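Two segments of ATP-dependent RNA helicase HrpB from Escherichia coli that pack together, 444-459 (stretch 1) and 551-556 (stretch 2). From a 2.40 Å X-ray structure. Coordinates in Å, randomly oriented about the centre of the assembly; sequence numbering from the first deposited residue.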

# COMPACT_ATOMS: atom_id res chain seq x y z
N ALA A 444 -25.27 0.23 3.66
CA ALA A 444 -25.51 1.66 3.52
C ALA A 444 -24.98 2.38 4.77
O ALA A 444 -24.38 3.45 4.68
CB ALA A 444 -26.99 1.94 3.30
N ILE A 445 -25.15 1.76 5.93
CA ILE A 445 -24.60 2.28 7.17
C ILE A 445 -23.07 2.39 7.16
O ILE A 445 -22.52 3.44 7.46
CB ILE A 445 -25.02 1.42 8.37
CG1 ILE A 445 -26.53 1.49 8.54
CG2 ILE A 445 -24.32 1.91 9.65
CD1 ILE A 445 -27.06 0.60 9.61
N LEU A 446 -22.39 1.29 6.83
CA LEU A 446 -20.92 1.30 6.83
C LEU A 446 -20.31 2.28 5.80
O LEU A 446 -19.22 2.81 6.01
CB LEU A 446 -20.39 -0.13 6.60
CG LEU A 446 -20.73 -1.06 7.78
CD1 LEU A 446 -20.33 -2.52 7.55
CD2 LEU A 446 -20.08 -0.54 9.05
N GLU A 447 -21.03 2.55 4.70
CA GLU A 447 -20.64 3.57 3.72
C GLU A 447 -20.81 5.02 4.21
O GLU A 447 -20.06 5.91 3.81
CB GLU A 447 -21.46 3.40 2.43
CG GLU A 447 -21.05 2.24 1.57
CD GLU A 447 -21.91 2.07 0.31
OE1 GLU A 447 -22.87 2.85 0.06
OE2 GLU A 447 -21.59 1.13 -0.44
N GLU A 448 -21.83 5.24 5.03
CA GLU A 448 -22.14 6.57 5.57
C GLU A 448 -22.50 6.42 7.03
O GLU A 448 -23.68 6.48 7.38
CB GLU A 448 -23.27 7.24 4.79
CG GLU A 448 -23.01 8.71 4.52
CD GLU A 448 -21.87 8.92 3.55
OE1 GLU A 448 -21.87 8.28 2.48
OE2 GLU A 448 -20.95 9.72 3.86
N PRO A 449 -21.48 6.20 7.88
CA PRO A 449 -21.65 5.91 9.31
C PRO A 449 -22.40 7.03 10.03
O PRO A 449 -22.30 8.18 9.61
CB PRO A 449 -20.20 5.81 9.82
CG PRO A 449 -19.38 5.51 8.60
CD PRO A 449 -20.06 6.24 7.48
N PRO A 450 -23.11 6.70 11.12
CA PRO A 450 -23.75 7.71 11.96
C PRO A 450 -22.71 8.73 12.42
O PRO A 450 -21.51 8.40 12.49
CB PRO A 450 -24.26 6.91 13.16
CG PRO A 450 -24.26 5.51 12.74
CD PRO A 450 -23.19 5.36 11.72
N ARG A 451 -23.14 9.95 12.71
CA ARG A 451 -22.20 10.96 13.14
C ARG A 451 -22.38 11.34 14.60
O ARG A 451 -21.90 12.38 15.04
CB ARG A 451 -22.30 12.18 12.24
CG ARG A 451 -21.61 11.99 10.90
CD ARG A 451 -21.67 13.25 10.08
NE ARG A 451 -23.05 13.59 9.73
CZ ARG A 451 -23.42 14.74 9.18
NH1 ARG A 451 -22.51 15.68 8.93
NH2 ARG A 451 -24.69 14.95 8.89
N MET A 452 -23.08 10.50 15.36
CA MET A 452 -23.04 10.58 16.82
C MET A 452 -21.95 9.63 17.32
O MET A 452 -21.27 8.97 16.53
CB MET A 452 -24.40 10.22 17.43
CG MET A 452 -25.58 11.07 16.96
SD MET A 452 -25.38 12.86 17.12
CE MET A 452 -24.92 13.04 18.85
N GLY A 453 -21.78 9.56 18.64
CA GLY A 453 -20.72 8.73 19.19
C GLY A 453 -21.20 7.38 19.68
O GLY A 453 -20.82 6.95 20.77
N ASN A 454 -22.01 6.71 18.88
CA ASN A 454 -22.59 5.42 19.28
C ASN A 454 -21.92 4.24 18.57
O ASN A 454 -21.82 4.21 17.34
CB ASN A 454 -24.09 5.41 19.04
CG ASN A 454 -24.79 4.37 19.87
OD1 ASN A 454 -24.19 3.39 20.32
ND2 ASN A 454 -26.09 4.57 20.08
N SER A 455 -21.49 3.27 19.36
CA SER A 455 -20.63 2.22 18.82
C SER A 455 -21.40 0.98 18.39
O SER A 455 -20.88 0.17 17.61
CB SER A 455 -19.56 1.81 19.85
OG SER A 455 -20.14 1.05 20.89
N ASP A 456 -22.62 0.81 18.90
CA ASP A 456 -23.42 -0.35 18.54
C ASP A 456 -23.99 -0.24 17.11
O ASP A 456 -24.77 0.67 16.79
CB ASP A 456 -24.54 -0.56 19.56
CG ASP A 456 -25.30 -1.85 19.34
OD1 ASP A 456 -24.84 -2.68 18.52
OD2 ASP A 456 -26.34 -2.06 20.02
N LEU A 457 -23.58 -1.17 16.24
CA LEU A 457 -24.07 -1.22 14.86
C LEU A 457 -25.55 -1.65 14.82
O LEU A 457 -26.27 -1.32 13.88
CB LEU A 457 -23.21 -2.18 14.04
CG LEU A 457 -23.67 -2.48 12.61
CD1 LEU A 457 -23.57 -1.26 11.71
CD2 LEU A 457 -22.90 -3.66 12.04
N GLY A 458 -25.99 -2.36 15.84
CA GLY A 458 -27.38 -2.75 15.96
C GLY A 458 -28.28 -1.55 16.22
O GLY A 458 -29.46 -1.56 15.88
N VAL A 459 -27.73 -0.52 16.83
CA VAL A 459 -28.50 0.70 17.04
C VAL A 459 -28.72 1.41 15.71
O VAL A 459 -29.85 1.74 15.37
CB VAL A 459 -27.81 1.67 18.04
CG1 VAL A 459 -28.35 3.05 17.86
CG2 VAL A 459 -28.04 1.18 19.48
N ILE A 551 -12.55 1.14 18.24
CA ILE A 551 -13.73 0.54 17.65
C ILE A 551 -14.81 1.61 17.50
O ILE A 551 -15.21 2.22 18.49
CB ILE A 551 -14.23 -0.63 18.51
CG1 ILE A 551 -13.17 -1.74 18.52
CG2 ILE A 551 -15.55 -1.15 18.00
CD1 ILE A 551 -13.47 -2.86 19.50
N LEU A 552 -15.26 1.84 16.27
CA LEU A 552 -16.23 2.90 15.98
C LEU A 552 -17.64 2.34 15.83
O LEU A 552 -18.58 2.91 16.37
CB LEU A 552 -15.83 3.66 14.71
CG LEU A 552 -14.46 4.35 14.65
CD1 LEU A 552 -14.29 4.99 13.30
CD2 LEU A 552 -14.31 5.39 15.78
N LEU A 553 -17.77 1.24 15.08
CA LEU A 553 -19.04 0.53 14.94
C LEU A 553 -18.83 -0.96 15.11
O LEU A 553 -17.97 -1.55 14.45
CB LEU A 553 -19.70 0.81 13.58
CG LEU A 553 -20.52 2.08 13.44
CD1 LEU A 553 -21.09 2.14 12.03
CD2 LEU A 553 -21.61 2.15 14.50
N ALA A 554 -19.60 -1.57 16.00
CA ALA A 554 -19.43 -3.00 16.26
C ALA A 554 -20.75 -3.65 16.61
O ALA A 554 -21.72 -2.98 17.00
CB ALA A 554 -18.42 -3.24 17.38
N LEU A 555 -20.76 -4.97 16.47
CA LEU A 555 -21.93 -5.77 16.76
C LEU A 555 -21.55 -6.82 17.79
O LEU A 555 -20.44 -7.39 17.71
CB LEU A 555 -22.49 -6.42 15.49
CG LEU A 555 -23.89 -7.01 15.66
CD1 LEU A 555 -24.94 -5.90 15.60
CD2 LEU A 555 -24.17 -8.11 14.64
N LEU A 556 -22.43 -7.07 18.75
CA LEU A 556 -22.19 -8.10 19.74
C LEU A 556 -22.66 -9.42 19.19
O LEU A 556 -23.71 -9.51 18.55
CB LEU A 556 -22.87 -7.78 21.07
CG LEU A 556 -24.37 -7.99 21.26
CD1 LEU A 556 -24.68 -9.38 21.79
CD2 LEU A 556 -24.93 -6.93 22.22

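Two short backbone hydrogen bonds fix the register of the two stretches. Ala 554 N donates to Ser 455 O at 2.7 Å, and Leu 457 N donates to Ala 554 O, also at 2.7 Å and almost linear, so that Asp 456 and Ala 554 form a single beta bridge. The CA-to-CB bond of Ala 554 points away from stretch 1, and both hydrogen bonds are made by its backbone N and O.

The apolar centre is Leu 553, which buries more area than any other residue here. Its CA-to-CB bond runs sideways, but chi1 of -83° (m) with chi2 t brings the end of the side chain nearer to stretch 1. There Leu 553 CD1 meets Pro 450 CD at 3.9 Å, Ile 445 CG2 at 4.0 Å and Leu 446 CD2 at 4.1 Å. Ile 445 and Leu 446, both m,t, present branched hydrocarbon from the helix, while the proline rings offer rigid apolar surface. Leu 457, t,p, points toward stretch 2 and brings its CD1 within 4.2 Å of Leu 553 CD1.

Asp 456 adopts chi1 t, placing OD1 2.9 Å from Gly 458 N in a hydrogen bond that caps the helix starting at Leu 457. Leu 555 CD1, reached through a t,p rotamer, lies 3.7 Å from Gly 458 N; a beta carbon at Gly 458 would be crowded by Asp 456 OD1, so glycine fits well.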